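Local coordinates for protein putative cytochrome P450 120 (Synechocystis sp., PDB 2VE4) that probably acts as a heme-dependent monooxygenase of the cytochrome P450 family, using its iron to activate molecular oxygen, at residues W143-R148 / K433-V438; L259-S264 / T427-P432; S265-L270 / T406-Q411; S347-D352 / A380-G385. All blocks are in the same frame, centred on the assembly; numbering follows the deposited sequence.

Interaction 1. Residues W143-R148 / K433-V438; sequences WYPQLR and KDNLRV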
# COMPACT_ATOMS: atom_id res chain seq x y z
N TRP A 143 10.26 -12.16 11.20
CA TRP A 143 10.21 -10.76 10.71
C TRP A 143 8.84 -10.17 10.37
O TRP A 143 8.51 -9.10 10.87
CB TRP A 143 11.26 -10.48 9.60
CG TRP A 143 12.30 -9.45 10.03
CD1 TRP A 143 12.21 -8.60 11.10
CD2 TRP A 143 13.55 -9.15 9.39
NE1 TRP A 143 13.33 -7.80 11.18
CE2 TRP A 143 14.17 -8.12 10.14
CE3 TRP A 143 14.21 -9.67 8.27
CZ2 TRP A 143 15.43 -7.59 9.79
CZ3 TRP A 143 15.46 -9.13 7.93
CH2 TRP A 143 16.06 -8.11 8.69
N TYR A 144 8.04 -10.84 9.54
CA TYR A 144 6.80 -10.23 9.05
C TYR A 144 5.96 -9.51 10.13
O TYR A 144 5.76 -8.29 10.00
CB TYR A 144 5.95 -11.16 8.17
CG TYR A 144 4.99 -10.38 7.28
CD1 TYR A 144 5.38 -9.97 6.00
CD2 TYR A 144 3.71 -10.01 7.73
CE1 TYR A 144 4.53 -9.23 5.19
CE2 TYR A 144 2.85 -9.28 6.92
CZ TYR A 144 3.26 -8.89 5.65
OH TYR A 144 2.41 -8.16 4.83
N PRO A 145 5.48 -10.23 11.18
CA PRO A 145 4.75 -9.62 12.31
C PRO A 145 5.50 -8.52 13.07
O PRO A 145 4.85 -7.66 13.70
CB PRO A 145 4.51 -10.81 13.25
CG PRO A 145 4.51 -11.98 12.36
CD PRO A 145 5.56 -11.70 11.35
N GLN A 146 6.83 -8.56 13.04
CA GLN A 146 7.68 -7.55 13.69
C GLN A 146 7.85 -6.26 12.87
O GLN A 146 8.14 -5.19 13.43
CB GLN A 146 9.07 -8.13 13.98
CG GLN A 146 9.12 -9.05 15.18
CD GLN A 146 8.97 -8.33 16.49
OE1 GLN A 146 9.70 -7.38 16.80
NE2 GLN A 146 8.02 -8.80 17.29
N LEU A 147 7.71 -6.37 11.56
CA LEU A 147 7.76 -5.20 10.68
C LEU A 147 6.42 -4.49 10.81
O LEU A 147 6.37 -3.25 10.89
CB LEU A 147 8.03 -5.60 9.22
CG LEU A 147 9.34 -6.37 8.98
CD1 LEU A 147 9.32 -7.10 7.63
CD2 LEU A 147 10.61 -5.49 9.16
N ARG A 148 5.36 -5.30 10.87
CA ARG A 148 3.99 -4.86 11.12
C ARG A 148 3.88 -3.90 12.30
O ARG A 148 3.26 -2.83 12.18
CB ARG A 148 3.10 -6.06 11.39
CG ARG A 148 2.30 -6.55 10.22
CD ARG A 148 1.08 -7.29 10.71
NE ARG A 148 0.53 -8.15 9.65
CZ ARG A 148 0.44 -9.48 9.72
NH1 ARG A 148 0.84 -10.14 10.81
NH2 ARG A 148 -0.08 -10.15 8.70
N LYS A 433 5.14 -17.41 3.50
CA LYS A 433 4.28 -18.28 4.33
C LYS A 433 4.82 -18.55 5.73
O LYS A 433 4.07 -18.51 6.69
CB LYS A 433 3.92 -19.59 3.60
CG LYS A 433 3.01 -19.39 2.40
CD LYS A 433 2.28 -20.65 2.00
CE LYS A 433 1.19 -20.34 0.97
NZ LYS A 433 0.27 -21.50 0.67
N ASP A 434 6.12 -18.80 5.86
CA ASP A 434 6.74 -18.94 7.18
C ASP A 434 7.06 -17.58 7.81
O ASP A 434 7.77 -17.49 8.82
CB ASP A 434 8.00 -19.80 7.10
N ASN A 435 6.51 -16.53 7.19
CA ASN A 435 6.74 -15.12 7.53
C ASN A 435 8.15 -14.69 7.95
O ASN A 435 8.33 -13.92 8.89
CB ASN A 435 5.60 -14.53 8.41
CG ASN A 435 5.67 -14.95 9.87
OD1 ASN A 435 6.72 -15.31 10.41
ND2 ASN A 435 4.51 -14.90 10.53
N LEU A 436 9.12 -15.21 7.20
CA LEU A 436 10.49 -14.69 7.17
C LEU A 436 11.12 -14.75 8.55
O LEU A 436 10.94 -13.84 9.36
CB LEU A 436 10.49 -13.24 6.61
CG LEU A 436 11.48 -12.66 5.58
CD1 LEU A 436 12.86 -12.38 6.16
CD2 LEU A 436 11.58 -13.55 4.34
N ARG A 437 11.85 -15.83 8.81
CA ARG A 437 12.62 -15.98 10.04
C ARG A 437 14.12 -15.87 9.71
O ARG A 437 14.55 -16.29 8.62
CB ARG A 437 12.29 -17.30 10.72
N VAL A 438 14.90 -15.35 10.66
CA VAL A 438 16.12 -14.60 10.34
C VAL A 438 17.09 -14.48 11.52
O VAL A 438 16.66 -14.57 12.68
CB VAL A 438 15.70 -13.17 9.79
CG1 VAL A 438 16.59 -12.04 10.31
CG2 VAL A 438 15.59 -13.16 8.27
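Trp143 and Tyr144, on helix 143-160, receive the turn leading into strand 437-440. Helix E of the P450 fold is clamped here to the three-stranded sheet that also holds strands 141-142 and 414-416. The tight part is the buried indole. Val438 CG1 sits over one face, 4.0 Å from the centroid of the six-membered ring and 17° off its normal, a CH-pi contact; Leu147 CD2 covers the opposite face. Leu436 CD1 closes the edge in the ring plane, 3.7 Å from Trp143 CE3. The more open side is that of Pro145 and Asn435, both partly exposed: the Asn435 side chain crosses the proline ring at about a right angle, its CG 3.6 Å from Pro145 CD. Asn435 CG stands between its own backbone N and carbonyl carbon (chi1 77°), which turns the amide to Pro145. A glycine here would probably open a gap beside Pro145 and let the turn flex, with CB no longer against Tyr144 CB. Two backbone bonds join the halves: Tyr144 N donates to Asn435 O at 3.2 Å and Trp143 N to Leu436 O at 2.6 Å.

Interaction 2. Residues L259-S264 / T427-P432; sequences LTSALS and TPSPRP. With HEM (protoporphyrin IX containing Fe), chain C.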
# COMPACT_ATOMS: atom_id res chain seq x y z
N LEU A 259 3.03 -1.21 3.31
CA LEU A 259 4.42 -0.92 3.69
C LEU A 259 5.12 -2.08 4.40
O LEU A 259 6.33 -2.28 4.23
CB LEU A 259 4.53 0.39 4.48
CG LEU A 259 5.94 0.97 4.69
CD1 LEU A 259 6.66 1.05 3.39
CD2 LEU A 259 5.85 2.32 5.35
N THR A 260 4.36 -2.84 5.19
CA THR A 260 4.91 -4.03 5.87
C THR A 260 5.39 -5.02 4.82
O THR A 260 6.51 -5.54 4.89
CB THR A 260 3.84 -4.68 6.81
OG1 THR A 260 3.51 -3.77 7.86
CG2 THR A 260 4.36 -5.96 7.44
N SER A 261 4.53 -5.25 3.82
CA SER A 261 4.85 -6.12 2.70
C SER A 261 6.11 -5.69 1.96
O SER A 261 6.99 -6.52 1.69
CB SER A 261 3.67 -6.19 1.74
OG SER A 261 4.00 -6.89 0.57
N ALA A 262 6.19 -4.40 1.62
CA ALA A 262 7.34 -3.78 0.96
C ALA A 262 8.63 -4.00 1.74
O ALA A 262 9.64 -4.38 1.14
CB ALA A 262 7.10 -2.29 0.75
N LEU A 263 8.61 -3.73 3.04
CA LEU A 263 9.80 -3.95 3.88
C LEU A 263 10.14 -5.45 3.97
O LEU A 263 11.31 -5.82 3.83
CB LEU A 263 9.63 -3.39 5.30
CG LEU A 263 9.37 -1.89 5.47
CD1 LEU A 263 8.85 -1.62 6.86
CD2 LEU A 263 10.61 -1.04 5.15
N SER A 264 9.13 -6.29 4.18
CA SER A 264 9.38 -7.73 4.23
C SER A 264 10.11 -8.14 2.95
O SER A 264 11.19 -8.72 3.03
CB SER A 264 8.09 -8.56 4.45
OG SER A 264 7.65 -9.26 3.29
N THR A 427 -2.70 -12.58 -0.79
CA THR A 427 -3.81 -11.86 -0.16
C THR A 427 -3.67 -11.74 1.37
O THR A 427 -3.39 -12.75 2.05
CB THR A 427 -5.21 -12.48 -0.49
OG1 THR A 427 -5.22 -13.86 -0.10
CG2 THR A 427 -5.54 -12.34 -1.99
N PRO A 428 -3.83 -10.52 1.92
CA PRO A 428 -4.12 -9.29 1.19
C PRO A 428 -2.88 -8.67 0.53
O PRO A 428 -2.99 -8.13 -0.56
CB PRO A 428 -4.67 -8.37 2.27
CG PRO A 428 -3.99 -8.81 3.50
CD PRO A 428 -3.72 -10.27 3.37
N SER A 429 -1.72 -8.76 1.19
CA SER A 429 -0.42 -8.36 0.63
C SER A 429 0.61 -9.51 0.67
O SER A 429 0.65 -10.27 1.64
CB SER A 429 0.14 -7.14 1.36
OG SER A 429 -0.30 -5.92 0.77
N PRO A 430 1.45 -9.62 -0.39
CA PRO A 430 2.48 -10.65 -0.48
C PRO A 430 3.38 -10.75 0.76
O PRO A 430 3.91 -9.75 1.25
CB PRO A 430 3.27 -10.25 -1.72
CG PRO A 430 2.27 -9.56 -2.57
CD PRO A 430 1.43 -8.78 -1.61
N ARG A 431 3.55 -11.98 1.24
CA ARG A 431 4.15 -12.28 2.53
C ARG A 431 4.63 -13.73 2.51
O ARG A 431 3.86 -14.63 2.17
CB ARG A 431 3.10 -12.07 3.61
CG ARG A 431 3.28 -12.78 4.94
CD ARG A 431 1.95 -12.78 5.68
NE ARG A 431 1.23 -11.53 5.41
CZ ARG A 431 -0.08 -11.34 5.60
NH1 ARG A 431 -0.85 -12.31 6.05
NH2 ARG A 431 -0.61 -10.15 5.31
N PRO A 432 5.91 -13.97 2.83
CA PRO A 432 6.38 -15.36 2.94
C PRO A 432 5.52 -16.19 3.91
O PRO A 432 5.20 -15.72 5.00
CB PRO A 432 7.82 -15.21 3.45
CG PRO A 432 7.92 -13.79 3.96
CD PRO A 432 6.99 -13.01 3.10
CHA HEM C . -3.70 4.17 -2.60
CHB HEM C . 0.08 1.24 -3.25
CHC HEM C . 2.01 2.66 1.00
CHD HEM C . -1.57 5.93 1.39
C1A HEM C . -2.83 3.28 -3.17
C2A HEM C . -2.95 2.66 -4.48
C3A HEM C . -1.89 1.85 -4.66
C4A HEM C . -1.08 1.92 -3.47
CMA HEM C . -1.58 0.98 -5.89
CAA HEM C . -4.06 2.90 -5.51
CBA HEM C . -5.35 2.18 -5.14
CGA HEM C . -6.16 1.97 -6.40
O1A HEM C . -5.56 1.81 -7.47
O2A HEM C . -7.40 1.97 -6.37
C1B HEM C . 0.93 1.42 -2.16
C2B HEM C . 2.25 0.82 -2.06
C3B HEM C . 2.78 1.18 -0.90
C4B HEM C . 1.83 2.04 -0.21
CMB HEM C . 2.94 -0.10 -3.07
CAB HEM C . 4.22 0.72 -0.51
CBB HEM C . 4.72 0.83 0.71
C1C HEM C . 1.21 3.67 1.48
C2C HEM C . 1.39 4.42 2.71
C3C HEM C . 0.39 5.32 2.81
C4C HEM C . -0.44 5.17 1.64
CMC HEM C . 2.56 4.21 3.70
CAC HEM C . 0.09 6.37 3.91
CBC HEM C . 1.04 6.78 4.77
C1D HEM C . -2.53 5.75 0.43
C2D HEM C . -3.83 6.42 0.35
C3D HEM C . -4.49 5.85 -0.90
C4D HEM C . -3.53 4.90 -1.44
CMD HEM C . -4.49 7.48 1.26
CAD HEM C . -5.90 6.27 -1.42
CBD HEM C . -5.71 7.50 -2.31
CGD HEM C . -7.02 8.02 -2.84
O1D HEM C . -7.03 9.20 -3.31
O2D HEM C . -8.06 7.29 -2.80
NA HEM C . -1.68 2.80 -2.59
NB HEM C . 0.70 2.18 -1.02
NC HEM C . 0.09 4.17 0.86
ND HEM C . -2.41 4.87 -0.62
FE HEM C . -0.78 3.69 -0.81
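Ser261 on helix 241-269, the long central helix of the P450 fold, meets Ser429 and Pro430 of the proline-rich turn between strands 424-425 and 431-432. From its CB outward, each atom has a neighbour: CB lies 3.7 Å from Ser429 CB, methylene against methylene, and 3.6 Å from Pro430 O. With OG anti to the backbone N (chi1 173°), the hydroxyl swings off the helix to the turn, where it donates to Pro430 O at 2.9 Å. It arrives in the carbonyl plane, on a lone pair, at a C=O...OG angle of 135°. An alanine here would keep the CB contact but is likely to cost the buried Pro430 O this donor and so weaken the tie between helix and turn. One helical turn on, Ser264 OG rests 3.8 Å from Pro432 CD and makes a weak bond back to Ser261 O. Ser429 OG looks to another partner, Pro317 O. On another side of the helix, Leu259 CD1 touches the heme vinyl carbon CBB at 3.3 Å, and Ala262 CB lies near the same vinyl. Pro430 and Pro432 lack a backbone N-H, so these two can offer the helix only carbonyl and hydrocarbon; the Ser261 hydroxyl makes the one hydrogen bond across the contact and probably helps hold the register.

Interaction 3. Residues S265-L270 / T406-Q411; sequences SFCLLL and TRLIQQ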
# COMPACT_ATOMS: atom_id res chain seq x y z
N SER A 265 9.53 -7.79 1.79
CA SER A 265 10.13 -8.11 0.48
C SER A 265 11.59 -7.67 0.31
O SER A 265 12.42 -8.44 -0.16
CB SER A 265 9.28 -7.54 -0.63
OG SER A 265 7.98 -8.09 -0.56
N PHE A 266 11.91 -6.43 0.69
CA PHE A 266 13.30 -5.97 0.72
C PHE A 266 14.20 -6.84 1.61
O PHE A 266 15.31 -7.18 1.22
CB PHE A 266 13.37 -4.53 1.21
CG PHE A 266 14.78 -4.04 1.45
CD1 PHE A 266 15.51 -3.44 0.42
CD2 PHE A 266 15.38 -4.17 2.72
CE1 PHE A 266 16.81 -2.97 0.64
CE2 PHE A 266 16.69 -3.71 2.96
CZ PHE A 266 17.40 -3.11 1.92
N CYS A 267 13.72 -7.13 2.82
CA CYS A 267 14.43 -7.93 3.81
C CYS A 267 14.66 -9.35 3.30
O CYS A 267 15.69 -9.97 3.56
CB CYS A 267 13.62 -7.98 5.10
SG CYS A 267 13.91 -6.57 6.17
N LEU A 268 13.67 -9.81 2.54
CA LEU A 268 13.69 -11.08 1.87
C LEU A 268 14.75 -11.08 0.78
O LEU A 268 15.65 -11.92 0.80
CB LEU A 268 12.29 -11.35 1.28
CG LEU A 268 11.87 -12.71 0.69
CD1 LEU A 268 10.42 -12.64 0.23
CD2 LEU A 268 12.74 -13.18 -0.45
N LEU A 269 14.64 -10.12 -0.14
CA LEU A 269 15.39 -10.16 -1.41
C LEU A 269 16.86 -9.85 -1.26
O LEU A 269 17.67 -10.38 -2.01
CB LEU A 269 14.78 -9.24 -2.47
CG LEU A 269 13.43 -9.69 -3.01
CD1 LEU A 269 12.70 -8.53 -3.70
CD2 LEU A 269 13.59 -10.90 -3.94
N LEU A 270 17.21 -9.01 -0.29
CA LEU A 270 18.61 -8.69 -0.00
C LEU A 270 19.21 -9.64 1.02
O LEU A 270 20.43 -9.66 1.24
CB LEU A 270 18.77 -7.24 0.48
CG LEU A 270 18.67 -6.14 -0.58
CD1 LEU A 270 19.68 -5.06 -0.30
CD2 LEU A 270 18.89 -6.67 -1.97
N THR A 406 18.62 1.59 4.88
CA THR A 406 19.91 2.19 5.17
C THR A 406 20.40 1.74 6.55
O THR A 406 21.49 1.20 6.67
CB THR A 406 19.84 3.72 5.05
OG1 THR A 406 19.40 4.05 3.74
CG2 THR A 406 21.19 4.34 5.30
N ARG A 407 19.57 1.94 7.58
CA ARG A 407 19.93 1.64 8.95
C ARG A 407 20.15 0.14 9.19
O ARG A 407 20.98 -0.25 10.02
CB ARG A 407 18.89 2.21 9.91
CG ARG A 407 18.94 3.74 10.05
CD ARG A 407 20.32 4.28 10.45
NE ARG A 407 20.21 5.61 11.05
CZ ARG A 407 21.23 6.43 11.30
NH1 ARG A 407 22.47 6.10 10.99
NH2 ARG A 407 21.00 7.62 11.85
N LEU A 408 19.40 -0.69 8.45
CA LEU A 408 19.59 -2.13 8.48
C LEU A 408 20.98 -2.44 7.96
O LEU A 408 21.83 -2.86 8.72
CB LEU A 408 18.51 -2.87 7.67
CG LEU A 408 18.57 -4.41 7.61
CD1 LEU A 408 18.64 -5.05 9.00
CD2 LEU A 408 17.41 -5.00 6.81
N ILE A 409 21.20 -2.18 6.67
CA ILE A 409 22.44 -2.53 5.96
C ILE A 409 23.72 -1.93 6.59
O ILE A 409 24.76 -2.59 6.66
CB ILE A 409 22.31 -2.28 4.43
CG1 ILE A 409 21.27 -3.25 3.85
CG2 ILE A 409 23.67 -2.42 3.73
CD1 ILE A 409 20.89 -3.03 2.38
N GLN A 410 23.60 -0.70 7.08
CA GLN A 410 24.64 -0.02 7.83
C GLN A 410 25.19 -0.84 9.02
O GLN A 410 26.40 -0.85 9.29
CB GLN A 410 24.06 1.28 8.36
CG GLN A 410 25.02 2.42 8.48
CD GLN A 410 24.30 3.74 8.67
OE1 GLN A 410 24.42 4.65 7.83
NE2 GLN A 410 23.53 3.84 9.74
N GLN A 411 24.29 -1.53 9.72
CA GLN A 411 24.63 -2.20 10.97
C GLN A 411 24.49 -3.72 10.93
O GLN A 411 24.83 -4.39 11.90
CB GLN A 411 23.79 -1.64 12.11
CG GLN A 411 24.01 -0.18 12.42
CD GLN A 411 22.74 0.50 12.88
OE1 GLN A 411 21.65 -0.04 12.73
NE2 GLN A 411 22.87 1.71 13.42
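The hydrophobic interior of the helical core of the P450 fold is filled here by Phe266, Cys267 and Leu270 of helix 241-269 and Leu408 and Ile409 of helix 394-411. The short helical segments run in nearly the same direction, 27° apart, with axes 12.1 Å from each other. At that spacing the backbones stay well separated, and the distance is spanned by the outer atoms of the side chains. Phe266 presents its ring edge. Its CZ lies 3.5 Å from Ile409 CD1, and its CE2 lies 4.1 Å from Leu408 CD2, both methyls near the ring plane. The ring reaches across because its CG is anti to the backbone N (chi1 173°). Ile409 sends CG1 out anti to its carbonyl carbon (chi1 -67°), and CD1 at its end also meets Leu270 CD1 at 3.6 Å, the two side chains crossing at about a right angle. Leu408 CD2 is shared in turn, touching Cys267 SG at 3.9 Å as well as the phenyl edge. All five touching residues are buried. Val280 of helix 274-285 packs on Ile409, and Leu308 of helix 302-314 on Phe266; Cys267 O accepts from Trp414 NE1. Near-parallel helices meeting through the outer atoms of aliphatic and aromatic side chains are typical of the four-helix bundle at the core of cytochromes P450.

Interaction 4. Residues S347-D352 / A380-G385; sequences SQTHAD and AHVPFG. With HEM (protoporphyrin IX containing Fe), chain C.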
# COMPACT_ATOMS: atom_id res chain seq x y z
N SER A 347 0.19 -6.58 -10.46
CA SER A 347 1.11 -7.72 -10.40
C SER A 347 1.29 -8.41 -11.74
O SER A 347 2.36 -8.93 -12.01
CB SER A 347 0.69 -8.73 -9.32
OG SER A 347 -0.59 -9.27 -9.60
N GLN A 348 0.25 -8.39 -12.58
CA GLN A 348 0.30 -8.88 -13.95
C GLN A 348 1.21 -8.00 -14.81
O GLN A 348 2.17 -8.49 -15.40
CB GLN A 348 -1.10 -8.92 -14.55
CG GLN A 348 -1.24 -9.64 -15.89
CD GLN A 348 -1.42 -11.17 -15.77
OE1 GLN A 348 -1.78 -11.71 -14.71
NE2 GLN A 348 -1.17 -11.87 -16.88
N THR A 349 0.91 -6.70 -14.87
CA THR A 349 1.79 -5.73 -15.53
C THR A 349 3.26 -5.92 -15.16
O THR A 349 4.14 -5.82 -16.03
CB THR A 349 1.38 -4.26 -15.23
OG1 THR A 349 0.03 -4.02 -15.66
CG2 THR A 349 2.30 -3.27 -15.94
N HIS A 350 3.52 -6.21 -13.88
CA HIS A 350 4.88 -6.30 -13.33
C HIS A 350 5.51 -7.66 -13.56
O HIS A 350 6.64 -7.90 -13.12
CB HIS A 350 4.86 -5.99 -11.83
CG HIS A 350 4.64 -4.54 -11.51
ND1 HIS A 350 5.11 -3.96 -10.35
CD2 HIS A 350 4.02 -3.56 -12.19
CE1 HIS A 350 4.77 -2.68 -10.34
NE2 HIS A 350 4.11 -2.42 -11.44
N ALA A 351 4.77 -8.55 -14.23
CA ALA A 351 5.23 -9.92 -14.51
C ALA A 351 5.29 -10.16 -16.01
O ALA A 351 5.80 -11.19 -16.48
CB ALA A 351 4.32 -10.95 -13.84
N ASP A 352 4.76 -9.20 -16.76
CA ASP A 352 4.77 -9.18 -18.23
C ASP A 352 6.23 -9.26 -18.71
O ASP A 352 7.07 -8.50 -18.22
CB ASP A 352 4.07 -7.91 -18.70
CG ASP A 352 4.15 -7.69 -20.19
OD1 ASP A 352 5.28 -7.64 -20.73
OD2 ASP A 352 3.08 -7.49 -20.81
N ALA A 380 4.23 1.35 -17.02
CA ALA A 380 4.78 -0.00 -17.02
C ALA A 380 5.24 -0.44 -15.64
O ALA A 380 5.38 -1.63 -15.35
CB ALA A 380 5.95 -0.07 -18.00
N HIS A 381 5.53 0.54 -14.80
CA HIS A 381 5.91 0.32 -13.41
C HIS A 381 4.90 1.14 -12.65
O HIS A 381 4.91 2.38 -12.73
CB HIS A 381 7.31 0.84 -13.19
CG HIS A 381 7.86 0.57 -11.83
ND1 HIS A 381 7.93 -0.69 -11.28
CD2 HIS A 381 8.43 1.41 -10.93
CE1 HIS A 381 8.50 -0.62 -10.09
NE2 HIS A 381 8.81 0.64 -9.85
N VAL A 382 3.98 0.43 -11.98
CA VAL A 382 2.83 1.05 -11.34
C VAL A 382 2.59 0.56 -9.89
O VAL A 382 1.44 0.37 -9.49
CB VAL A 382 1.54 0.90 -12.21
CG1 VAL A 382 1.52 1.94 -13.35
CG2 VAL A 382 1.38 -0.52 -12.74
N PRO A 383 3.66 0.44 -9.08
CA PRO A 383 3.42 -0.10 -7.74
C PRO A 383 2.49 0.78 -6.88
O PRO A 383 1.93 0.30 -5.90
CB PRO A 383 4.84 -0.19 -7.15
CG PRO A 383 5.62 0.84 -7.87
CD PRO A 383 5.09 0.79 -9.26
N PHE A 384 2.30 2.04 -7.27
CA PHE A 384 1.49 3.01 -6.51
C PHE A 384 0.22 3.41 -7.28
O PHE A 384 -0.50 4.35 -6.89
CB PHE A 384 2.33 4.25 -6.14
CG PHE A 384 3.52 3.95 -5.21
CD1 PHE A 384 4.82 3.92 -5.72
CD2 PHE A 384 3.33 3.70 -3.84
CE1 PHE A 384 5.96 3.67 -4.85
CE2 PHE A 384 4.44 3.44 -2.98
CZ PHE A 384 5.75 3.41 -3.49
N GLY A 385 -0.09 2.64 -8.33
CA GLY A 385 -1.23 2.96 -9.21
C GLY A 385 -0.86 4.17 -10.05
O GLY A 385 0.33 4.37 -10.37
CHA HEM C . -3.70 4.17 -2.60
CHB HEM C . 0.08 1.24 -3.25
CHC HEM C . 2.01 2.66 1.00
CHD HEM C . -1.57 5.93 1.39
C1A HEM C . -2.83 3.28 -3.17
C2A HEM C . -2.95 2.66 -4.48
C3A HEM C . -1.89 1.85 -4.66
C4A HEM C . -1.08 1.92 -3.47
CMA HEM C . -1.58 0.98 -5.89
CAA HEM C . -4.06 2.90 -5.51
CBA HEM C . -5.35 2.18 -5.14
CGA HEM C . -6.16 1.97 -6.40
O1A HEM C . -5.56 1.81 -7.47
O2A HEM C . -7.40 1.97 -6.37
C1B HEM C . 0.93 1.42 -2.16
C2B HEM C . 2.25 0.82 -2.06
C3B HEM C . 2.78 1.18 -0.90
C4B HEM C . 1.83 2.04 -0.21
CMB HEM C . 2.94 -0.10 -3.07
CAB HEM C . 4.22 0.72 -0.51
CBB HEM C . 4.72 0.83 0.71
C1C HEM C . 1.21 3.67 1.48
C2C HEM C . 1.39 4.42 2.71
C3C HEM C . 0.39 5.32 2.81
C4C HEM C . -0.44 5.17 1.64
CMC HEM C . 2.56 4.21 3.70
CAC HEM C . 0.09 6.37 3.91
CBC HEM C . 1.04 6.78 4.77
C1D HEM C . -2.53 5.75 0.43
C2D HEM C . -3.83 6.42 0.35
C3D HEM C . -4.49 5.85 -0.90
C4D HEM C . -3.53 4.90 -1.44
CMD HEM C . -4.49 7.48 1.26
CAD HEM C . -5.90 6.27 -1.42
CBD HEM C . -5.71 7.50 -2.31
CGD HEM C . -7.02 8.02 -2.84
O1D HEM C . -7.03 9.20 -3.31
O2D HEM C . -8.06 7.29 -2.80
NA HEM C . -1.68 2.80 -2.59
NB HEM C . 0.70 2.18 -1.02
NC HEM C . 0.09 4.17 0.86
ND HEM C . -2.41 4.87 -0.62
FE HEM C . -0.78 3.69 -0.81
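His350 NE2 accepts a hydrogen bond from Val382 N, 2.9 Å long and nearly straight at 168°, the donor tilted 16° from the imidazole plane. Around that bond the ring is wedged in: Val382 CG2 lies 3.6 Å from NE2, and Pro383 CD, in the plane at the ring edge, is 3.6 Å from His350 CE1. His381 runs beside it, its imidazole nearly parallel (21°) but slid so far that the two rings barely overlap. Pro383 CD also sits over the centre of one face of His381. Next to His350 in the chain, Thr349 CG2 touches Ala380 O at 3.5 Å; its OG1 bonds instead to Gly61 N, while Tyr356 OH binds Ala380 O. Val382 to Gly385 form a type I turn closed by Gly385 N to Val382 O, and Phe384 opens the P450 heme-binding signature, which includes Cys391. His350 holds one side of the turn through Val382 N, while Pro383 and Phe384 contact the heme: Pro383 O lies 3.0 Å from the heme methyl CMB, and Phe384 CE2 lies 3.5 Å from heme C3B. Further out, Leu312 of helix 302-314 packs on Pro383 and Phe384, and a backbone hydrogen bond ties Phe384 to Cys391, the iron's axial ligand by similarity.

The four contacts close like concentric brackets along the chain: interaction 1 is outermost, then 2, 3 and 4, so late segments return to earlier ones. Interactions 1 and 2 lie 9 Å apart, centre to centre, and touch, with Tyr144 packing on Arg431 and Ser264. Interaction 3 continues helix 241-269 straight on from interaction 2 and meets interaction 1 where Trp143 lies on Cys267 and Leu408. Interactions 1 and 2 join helices 143-160 and 241-269 to the strands near the carboxy terminus; interaction 3 joins helices 241-269 and 394-411. Interaction 4 stands apart, its centre 16 Å from that of interaction 2, but both touch the heme, beside the loop that carries the probable iron-ligating cysteine.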